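Local coordinates for thioredoxin-like protein (Parabacteroides distasonis, PDB 4FO5), which is of uncharacterised function but belongs to the thioredoxin-like AhpC/TSA family, whose members are commonly thiol oxidoreductases, at residues A[32-37]-A[117-122]; A[11-16]-A[124-129]. All blocks are in the same frame, centred on the assembly; numbering follows the deposited sequence.

Contact 1 of 2, residues A[32-37]-A[117-122]; sequences GRYTLL and NFLIND
Tyr34 lies against Asn121 at the end where the two strands give way to loops. CA of Asn121 sits over one face of the ring, 4.1 Å from its centroid and toward the rim, as a CH-pi contact. The amide plane is turned 54° from the ring. CB of Asn121 also reaches Tyr34 CE1, at 3.8 Å. A water joins Tyr34 OH to Asn121 ND2, while Asn121 OD1 turns back to the amides of Glu123 and Val125. On the face that carries Leu37, Phe118 and Ile120, Leu37 and Phe118 lie side by side and point the same way. Ile120 comes across Leu37 at a slant, its CD1 3.8 Å from Leu37 CB. Leu37 CG stands anti to the backbone N (chi1 176°), and CD2 beyond it lies 4.1 Å from Phe118 CD1. Four backbone hydrogen bonds pair Thr35 with Ile120 and Leu37 with Phe118, in antiparallel register. Leu36 and Leu119 form the non-hydrogen-bonded pair between them, on the other face. That face meets helix 45-58, where Leu36 touches Leu54 and Val58. In the mixed sheet of the thioredoxin fold, strand 34-40 runs between parallel strand 66-72 and antiparallel strand 117-120, and strand 126-129 follows at the edge.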
ATOM      1  N   GLY A  32       3.131  13.639 -11.290  1.00 48.58           N
ATOM      2  CA  GLY A  32       2.126  14.008 -10.301  1.00 46.49           C
ATOM      3  C   GLY A  32       1.303  12.841  -9.787  1.00 47.32           C
ATOM      4  O   GLY A  32       0.283  13.049  -9.123  1.00 47.22           O
ATOM      5  N   ARG A  33       1.750  11.604 -10.070  1.00 41.78           N
ATOM      6  CA  ARG A  33       1.082  10.370  -9.655  1.00 39.62           C
ATOM      7  C   ARG A  33       1.285  10.105  -8.147  1.00 40.73           C
ATOM      8  O   ARG A  33       2.400  10.240  -7.617  1.00 40.04           O
ATOM      9  CB  ARG A  33       1.599   9.177 -10.488  1.00 40.85           C
ATOM     10  CG  ARG A  33       0.745   7.909 -10.381  1.00 46.65           C
ATOM     11  CD  ARG A  33       1.504   6.657 -10.783  1.00 58.64           C
ATOM     12  NE  ARG A  33       2.508   6.287  -9.779  1.00 74.66           N
ATOM     13  CZ  ARG A  33       3.823   6.385  -9.958  1.00 92.70           C
ATOM     14  NH1 ARG A  33       4.314   6.818 -11.115  1.00 79.84           N
ATOM     15  NH2 ARG A  33       4.659   6.043  -8.985  1.00 79.91           N
ATOM     16  N   TYR A  34       0.196   9.740  -7.463  1.00 36.36           N
ATOM     17  CA  TYR A  34       0.218   9.394  -6.045  1.00 34.85           C
ATOM     18  C   TYR A  34       0.278   7.871  -5.906  1.00 34.82           C
ATOM     19  O   TYR A  34      -0.039   7.160  -6.860  1.00 34.83           O
ATOM     20  CB  TYR A  34      -1.011   9.977  -5.300  1.00 38.55           C
ATOM     21  CG  TYR A  34      -0.969  11.469  -5.017  1.00 45.69           C
ATOM     22  CD1 TYR A  34      -0.028  12.297  -5.633  1.00 50.67           C
ATOM     23  CD2 TYR A  34      -1.880  12.057  -4.151  1.00 47.64           C
ATOM     24  CE1 TYR A  34      -0.006  13.672  -5.396  1.00 54.80           C
ATOM     25  CE2 TYR A  34      -1.886  13.435  -3.927  1.00 51.02           C
ATOM     26  CZ  TYR A  34      -0.946  14.238  -4.548  1.00 64.04           C
ATOM     27  OH  TYR A  34      -0.944  15.593  -4.303  1.00 72.75           O
ATOM     28  N   THR A  35       0.777   7.373  -4.764  1.00 28.07           N
ATOM     29  CA  THR A  35       0.824   5.935  -4.495  1.00 26.37           C
ATOM     30  C   THR A  35       0.035   5.636  -3.207  1.00 29.97           C
ATOM     31  O   THR A  35       0.241   6.277  -2.168  1.00 27.16           O
ATOM     32  CB  THR A  35       2.272   5.384  -4.385  1.00 29.49           C
ATOM     33  OG1 THR A  35       3.021   5.793  -5.511  1.00 34.29           O
ATOM     34  CG2 THR A  35       2.326   3.856  -4.334  1.00 28.45           C
ATOM     35  N   LEU A  36      -0.832   4.644  -3.297  1.00 27.28           N
ATOM     36  CA  LEU A  36      -1.530   4.093  -2.160  1.00 26.43           C
ATOM     37  C   LEU A  36      -0.749   2.830  -1.775  1.00 29.67           C
ATOM     38  O   LEU A  36      -0.818   1.806  -2.478  1.00 27.27           O
ATOM     39  CB  LEU A  36      -3.020   3.801  -2.439  1.00 26.70           C
ATOM     40  CG  LEU A  36      -3.766   3.158  -1.243  1.00 32.41           C
ATOM     41  CD1 LEU A  36      -3.826   4.103  -0.046  1.00 31.94           C
ATOM     42  CD2 LEU A  36      -5.134   2.730  -1.638  1.00 36.60           C
ATOM     43  N   LEU A  37       0.040   2.945  -0.695  1.00 25.56           N
ATOM     44  CA  LEU A  37       0.817   1.844  -0.143  1.00 26.23           C
ATOM     45  C   LEU A  37      -0.025   1.157   0.908  1.00 30.94           C
ATOM     46  O   LEU A  37      -0.396   1.803   1.872  1.00 31.89           O
ATOM     47  CB  LEU A  37       2.137   2.357   0.454  1.00 25.93           C
ATOM     48  CG  LEU A  37       2.996   1.327   1.155  1.00 29.89           C
ATOM     49  CD1 LEU A  37       3.518   0.289   0.153  1.00 30.74           C
ATOM     50  CD2 LEU A  37       4.166   1.998   1.810  1.00 29.97           C
ATOM     51  N   ASN A 117      -2.136   1.629   5.831  1.00 31.13           N
ATOM     52  CA  ASN A 117      -1.984   2.122   4.477  1.00 29.22           C
ATOM     53  C   ASN A 117      -1.471   3.569   4.540  1.00 32.62           C
ATOM     54  O   ASN A 117      -1.597   4.244   5.571  1.00 32.86           O
ATOM     55  CB  ASN A 117      -3.258   1.988   3.627  1.00 31.15           C
ATOM     56  CG  ASN A 117      -4.368   2.989   3.865  1.00 45.42           C
ATOM     57  OD1 ASN A 117      -4.166   4.207   4.029  1.00 36.17           O
ATOM     58  ND2 ASN A 117      -5.586   2.507   3.748  1.00 40.81           N
ATOM     59  N   PHE A 118      -0.857   4.012   3.460  1.00 27.75           N
ATOM     60  CA  PHE A 118      -0.281   5.344   3.360  1.00 26.69           C
ATOM     61  C   PHE A 118      -0.511   5.900   1.978  1.00 30.43           C
ATOM     62  O   PHE A 118      -0.283   5.210   0.987  1.00 30.70           O
ATOM     63  CB  PHE A 118       1.250   5.300   3.636  1.00 27.59           C
ATOM     64  CG  PHE A 118       1.659   4.642   4.930  1.00 29.42           C
ATOM     65  CD1 PHE A 118       1.867   3.267   4.996  1.00 31.52           C
ATOM     66  CD2 PHE A 118       1.782   5.384   6.094  1.00 32.86           C
ATOM     67  CE1 PHE A 118       2.191   2.651   6.198  1.00 33.15           C
ATOM     68  CE2 PHE A 118       2.150   4.769   7.293  1.00 37.39           C
ATOM     69  CZ  PHE A 118       2.375   3.409   7.332  1.00 34.47           C
ATOM     70  N   LEU A 119      -0.986   7.133   1.907  1.00 27.44           N
ATOM     71  CA  LEU A 119      -1.103   7.853   0.654  1.00 27.19           C
ATOM     72  C   LEU A 119       0.196   8.674   0.516  1.00 29.76           C
ATOM     73  O   LEU A 119       0.485   9.530   1.351  1.00 29.38           O
ATOM     74  CB  LEU A 119      -2.368   8.723   0.612  1.00 27.73           C
ATOM     75  CG  LEU A 119      -2.636   9.461  -0.710  1.00 31.78           C
ATOM     76  CD1 LEU A 119      -2.793   8.474  -1.884  1.00 31.46           C
ATOM     77  CD2 LEU A 119      -3.876  10.312  -0.590  1.00 35.67           C
ATOM     78  N   ILE A 120       1.007   8.325  -0.478  1.00 25.05           N
ATOM     79  CA  ILE A 120       2.301   8.924  -0.754  1.00 25.98           C
ATOM     80  C   ILE A 120       2.200   9.775  -2.028  1.00 32.26           C
ATOM     81  O   ILE A 120       1.732   9.281  -3.059  1.00 31.07           O
ATOM     82  CB  ILE A 120       3.385   7.789  -0.864  1.00 27.38           C
ATOM     83  CG1 ILE A 120       3.393   6.882   0.424  1.00 27.00           C
ATOM     84  CG2 ILE A 120       4.759   8.372  -1.160  1.00 26.07           C
ATOM     85  CD1 ILE A 120       4.169   5.513   0.319  1.00 28.93           C
ATOM     86  N   ASN A 121       2.694  11.044  -1.969  1.00 30.32           N
ATOM     87  CA  ASN A 121       2.642  11.943  -3.124  1.00 30.46           C
ATOM     88  C   ASN A 121       3.808  11.636  -4.099  1.00 31.96           C
ATOM     89  O   ASN A 121       4.570  10.708  -3.851  1.00 30.44           O
ATOM     90  CB  ASN A 121       2.602  13.428  -2.691  1.00 33.49           C
ATOM     91  CG  ASN A 121       3.871  14.016  -2.094  1.00 39.69           C
ATOM     92  OD1 ASN A 121       4.945  13.412  -2.073  1.00 34.00           O
ATOM     93  ND2 ASN A 121       3.761  15.215  -1.581  1.00 32.06           N
ATOM     94  N   ASP A 122       3.916  12.394  -5.208  1.00 30.13           N
ATOM     95  CA  ASP A 122       4.911  12.199  -6.275  1.00 31.09           C
ATOM     96  C   ASP A 122       6.358  12.521  -5.819  1.00 35.80           C
ATOM     97  O   ASP A 122       7.303  12.279  -6.563  1.00 35.67           O
ATOM     98  CB  ASP A 122       4.545  13.068  -7.501  1.00 35.91           C
ATOM     99  CG  ASP A 122       4.479  14.574  -7.245  1.00 46.19           C
ATOM    100  OD1 ASP A 122       4.345  14.979  -6.062  1.00 49.68           O
ATOM    101  OD2 ASP A 122       4.417  15.332  -8.226  1.00 47.68           O
TER
HETATM  102  O   HOH W   1       5.641  14.738 -10.318  1.00 52.60           O
HETATM  103  O   HOH W   2       1.014  16.657  -2.166  1.00 49.00           O
HETATM  104  O   HOH W   3       4.019   8.197  -5.198  1.00 32.69           O

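Contact 2 of 2, residues A[11-16]-A[124-129]; sequences DLAPRI and GVIIAA
Ile126 gives its backbone N-H to Asp11 O, and these two residues bury the most surface in this contact. The bond is 2.8 Å from Ile126 N to Asp11 O and nearly straight at 170°. The same oxygen also takes a CA-H...O contact from Val125. Asp11 takes part through its carbonyl; its carboxylate OD2 is hydrogen-bonded to Asn8 N. The side chain of Ile126 packs beside Ala13. Ile126 CG1 is anti to the carbonyl carbon (chi1 -63°) and lies 4.0 Å from Ala13 CB. Ile126 CD1 reaches Ala13 CA at 4.1 Å. An alanine in place of Ile126 would probably leave Ala13 without this apolar neighbour and open a gap beside the Asp11 carbonyl, although the backbone bond could remain.

Gly124 is the third main participant. Its oxygen receives the N-H of Ala13, with Ala13 N 2.9 Å from Gly124 O. Leu12 CA makes a CA-H...O contact to that oxygen, and Leu12 CD2 lies 3.7 Å from Gly124 O. A water donates to both Gly124 O and Ala13 O, 2.6 Å from the latter. The backbone of Gly124 has a positive phi of 72°, a conformation easily reached without a side chain.

The two direct bonds flank Leu12 and Val125, which form a single bridge. The chemistry is thus mainly backbone to backbone, with a small apolar patch beside it. Direct polar recognition across the contact rests on main-chain groups, so it depends more on chain path than on polar side chains.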
ATOM      1  N   ASP A  11       6.360  12.828   6.530  1.00 36.40           N
ATOM      2  CA  ASP A  11       7.646  12.113   6.459  1.00 35.69           C
ATOM      3  C   ASP A  11       7.883  11.531   5.090  1.00 35.92           C
ATOM      4  O   ASP A  11       6.933  11.264   4.368  1.00 34.11           O
ATOM      5  CB  ASP A  11       7.717  10.939   7.467  1.00 36.47           C
ATOM      6  CG  ASP A  11       7.772  11.331   8.922  1.00 44.53           C
ATOM      7  OD1 ASP A  11       8.072  12.516   9.208  1.00 47.42           O
ATOM      8  OD2 ASP A  11       7.519  10.449   9.784  1.00 40.40           O
ATOM      9  N   LEU A  12       9.152  11.266   4.772  1.00 33.14           N
ATOM     10  CA  LEU A  12       9.560  10.551   3.570  1.00 33.08           C
ATOM     11  C   LEU A  12       9.265   9.117   3.793  1.00 35.45           C
ATOM     12  O   LEU A  12       9.763   8.566   4.774  1.00 35.02           O
ATOM     13  CB  LEU A  12      11.068  10.705   3.368  1.00 35.64           C
ATOM     14  CG  LEU A  12      11.566  11.712   2.380  1.00 42.62           C
ATOM     15  CD1 LEU A  12      13.062  11.880   2.543  1.00 44.67           C
ATOM     16  CD2 LEU A  12      11.226  11.301   0.967  1.00 39.34           C
ATOM     17  N   ALA A  13       8.456   8.490   2.941  1.00 32.00           N
ATOM     18  CA  ALA A  13       8.142   7.071   3.134  1.00 31.39           C
ATOM     19  C   ALA A  13       9.409   6.215   2.959  1.00 36.07           C
ATOM     20  O   ALA A  13      10.189   6.464   2.031  1.00 35.97           O
ATOM     21  CB  ALA A  13       7.066   6.616   2.149  1.00 30.12           C
ATOM     22  N   PRO A  14       9.669   5.246   3.867  1.00 34.73           N
ATOM     23  CA  PRO A  14      10.853   4.381   3.692  1.00 35.98           C
ATOM     24  C   PRO A  14      10.817   3.688   2.321  1.00 39.22           C
ATOM     25  O   PRO A  14       9.754   3.228   1.900  1.00 37.26           O
ATOM     26  CB  PRO A  14      10.730   3.380   4.852  1.00 38.41           C
ATOM     27  CG  PRO A  14       9.894   4.103   5.893  1.00 41.57           C
ATOM     28  CD  PRO A  14       8.890   4.854   5.065  1.00 35.63           C
ATOM     29  N   ARG A  15      11.949   3.678   1.602  1.00 37.63           N
ATOM     30  CA  ARG A  15      12.013   3.081   0.264  1.00 39.15           C
ATOM     31  C   ARG A  15      11.769   1.585   0.306  1.00 45.19           C
ATOM     32  O   ARG A  15      12.245   0.906   1.216  1.00 46.31           O
ATOM     33  CB  ARG A  15      13.374   3.345  -0.415  1.00 39.72           C
ATOM     34  CG  ARG A  15      13.744   4.819  -0.677  1.00 52.54           C
ATOM     35  CD  ARG A  15      12.794   5.563  -1.600  1.00 60.15           C
ATOM     36  NE  ARG A  15      12.820   5.028  -2.962  1.00 64.99           N
ATOM     37  CZ  ARG A  15      13.494   5.565  -3.972  1.00 79.38           C
ATOM     38  NH1 ARG A  15      14.222   6.661  -3.788  1.00 59.77           N
ATOM     39  NH2 ARG A  15      13.447   5.010  -5.174  1.00 72.26           N
ATOM     40  N   ILE A  16      11.076   1.068  -0.697  1.00 43.47           N
ATOM     41  CA  ILE A  16      10.842  -0.370  -0.796  1.00 45.01           C
ATOM     42  C   ILE A  16      11.716  -0.903  -1.934  1.00 53.81           C
ATOM     43  O   ILE A  16      11.462  -0.616  -3.107  1.00 52.94           O
ATOM     44  CB  ILE A  16       9.355  -0.699  -0.951  1.00 46.45           C
ATOM     45  CG1 ILE A  16       8.583  -0.204   0.286  1.00 45.28           C
ATOM     46  CG2 ILE A  16       9.167  -2.215  -1.166  1.00 49.30           C
ATOM     47  CD1 ILE A  16       7.167  -0.103   0.112  1.00 45.12           C
ATOM     48  N   GLY A 124       7.412  11.277  -2.798  1.00 30.09           N
ATOM     49  CA  GLY A 124       7.659  10.221  -1.817  1.00 29.27           C
ATOM     50  C   GLY A 124       7.354  10.599  -0.374  1.00 33.80           C
ATOM     51  O   GLY A 124       7.825   9.941   0.559  1.00 33.85           O
ATOM     52  N   VAL A 125       6.516  11.623  -0.185  1.00 29.35           N
ATOM     53  CA  VAL A 125       6.148  12.125   1.134  1.00 28.75           C
ATOM     54  C   VAL A 125       4.769  11.579   1.515  1.00 31.47           C
ATOM     55  O   VAL A 125       3.857  11.610   0.689  1.00 31.13           O
ATOM     56  CB  VAL A 125       6.201  13.680   1.162  1.00 32.72           C
ATOM     57  CG1 VAL A 125       5.727  14.252   2.501  1.00 31.45           C
ATOM     58  CG2 VAL A 125       7.617  14.177   0.838  1.00 33.46           C
ATOM     59  N   ILE A 126       4.624  11.072   2.761  1.00 26.41           N
ATOM     60  CA  ILE A 126       3.307  10.564   3.224  1.00 25.74           C
ATOM     61  C   ILE A 126       2.415  11.774   3.417  1.00 32.94           C
ATOM     62  O   ILE A 126       2.792  12.678   4.165  1.00 33.32           O
ATOM     63  CB  ILE A 126       3.440   9.740   4.546  1.00 28.26           C
ATOM     64  CG1 ILE A 126       4.312   8.488   4.309  1.00 28.66           C
ATOM     65  CG2 ILE A 126       2.050   9.389   5.104  1.00 28.65           C
ATOM     66  CD1 ILE A 126       4.979   7.911   5.529  1.00 28.48           C
ATOM     67  N   ILE A 127       1.269  11.822   2.727  1.00 29.78           N
ATOM     68  CA  ILE A 127       0.352  12.949   2.891  1.00 30.70           C
ATOM     69  C   ILE A 127      -0.903  12.519   3.699  1.00 32.04           C
ATOM     70  O   ILE A 127      -1.655  13.373   4.132  1.00 29.95           O
ATOM     71  CB  ILE A 127      -0.020  13.601   1.541  1.00 34.66           C
ATOM     72  CG1 ILE A 127      -0.565  12.558   0.546  1.00 34.26           C
ATOM     73  CG2 ILE A 127       1.186  14.384   0.973  1.00 36.16           C
ATOM     74  CD1 ILE A 127      -1.368  13.105  -0.569  1.00 39.26           C
ATOM     75  N   ALA A 128      -1.134  11.210   3.862  1.00 29.90           N
ATOM     76  CA  ALA A 128      -2.268  10.662   4.613  1.00 30.41           C
ATOM     77  C   ALA A 128      -1.961   9.228   5.053  1.00 35.93           C
ATOM     78  O   ALA A 128      -1.188   8.535   4.405  1.00 32.84           O
ATOM     79  CB  ALA A 128      -3.548  10.696   3.778  1.00 31.07           C
ATOM     80  N   ALA A 129      -2.558   8.800   6.168  1.00 36.18           N
ATOM     81  CA  ALA A 129      -2.362   7.465   6.734  1.00 36.54           C
ATOM     82  C   ALA A 129      -3.718   6.854   6.995  1.00 38.93           C
ATOM     83  O   ALA A 129      -4.658   7.601   7.260  1.00 40.44           O
ATOM     84  CB  ALA A 129      -1.560   7.562   8.036  1.00 38.68           C
TER
HETATM   85  O   HOH W   4       9.940   7.940  -0.101  1.00 36.76           O

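How the contacts relate
Contact 2 continues outward from contact 1, and their centres are about 8 Å apart. Strands 117-120 and 126-129 are consecutive in the chain and adjacent in the sheet. Leu119 probably hydrogen-bonds to strand 126-129 through both its O and its N: Leu119 O is 2.8 Å from Ile127 N, and Leu119 N is 2.9 Å from Ala128 O. Ile127 and Ala128 both face Leu119, which makes a classic beta bulge in the edge strand. Side chains also join the two contacts. Ile120 CD1 packs 3.6 Å from Ala13 CB, and Tyr34 touches Ile127. The 11-16 segment, from before the first strand, is thereby tied to the sheet's 126-129 side. Both contacts are structural packing of the sheet, and no ligand is bound among their atoms.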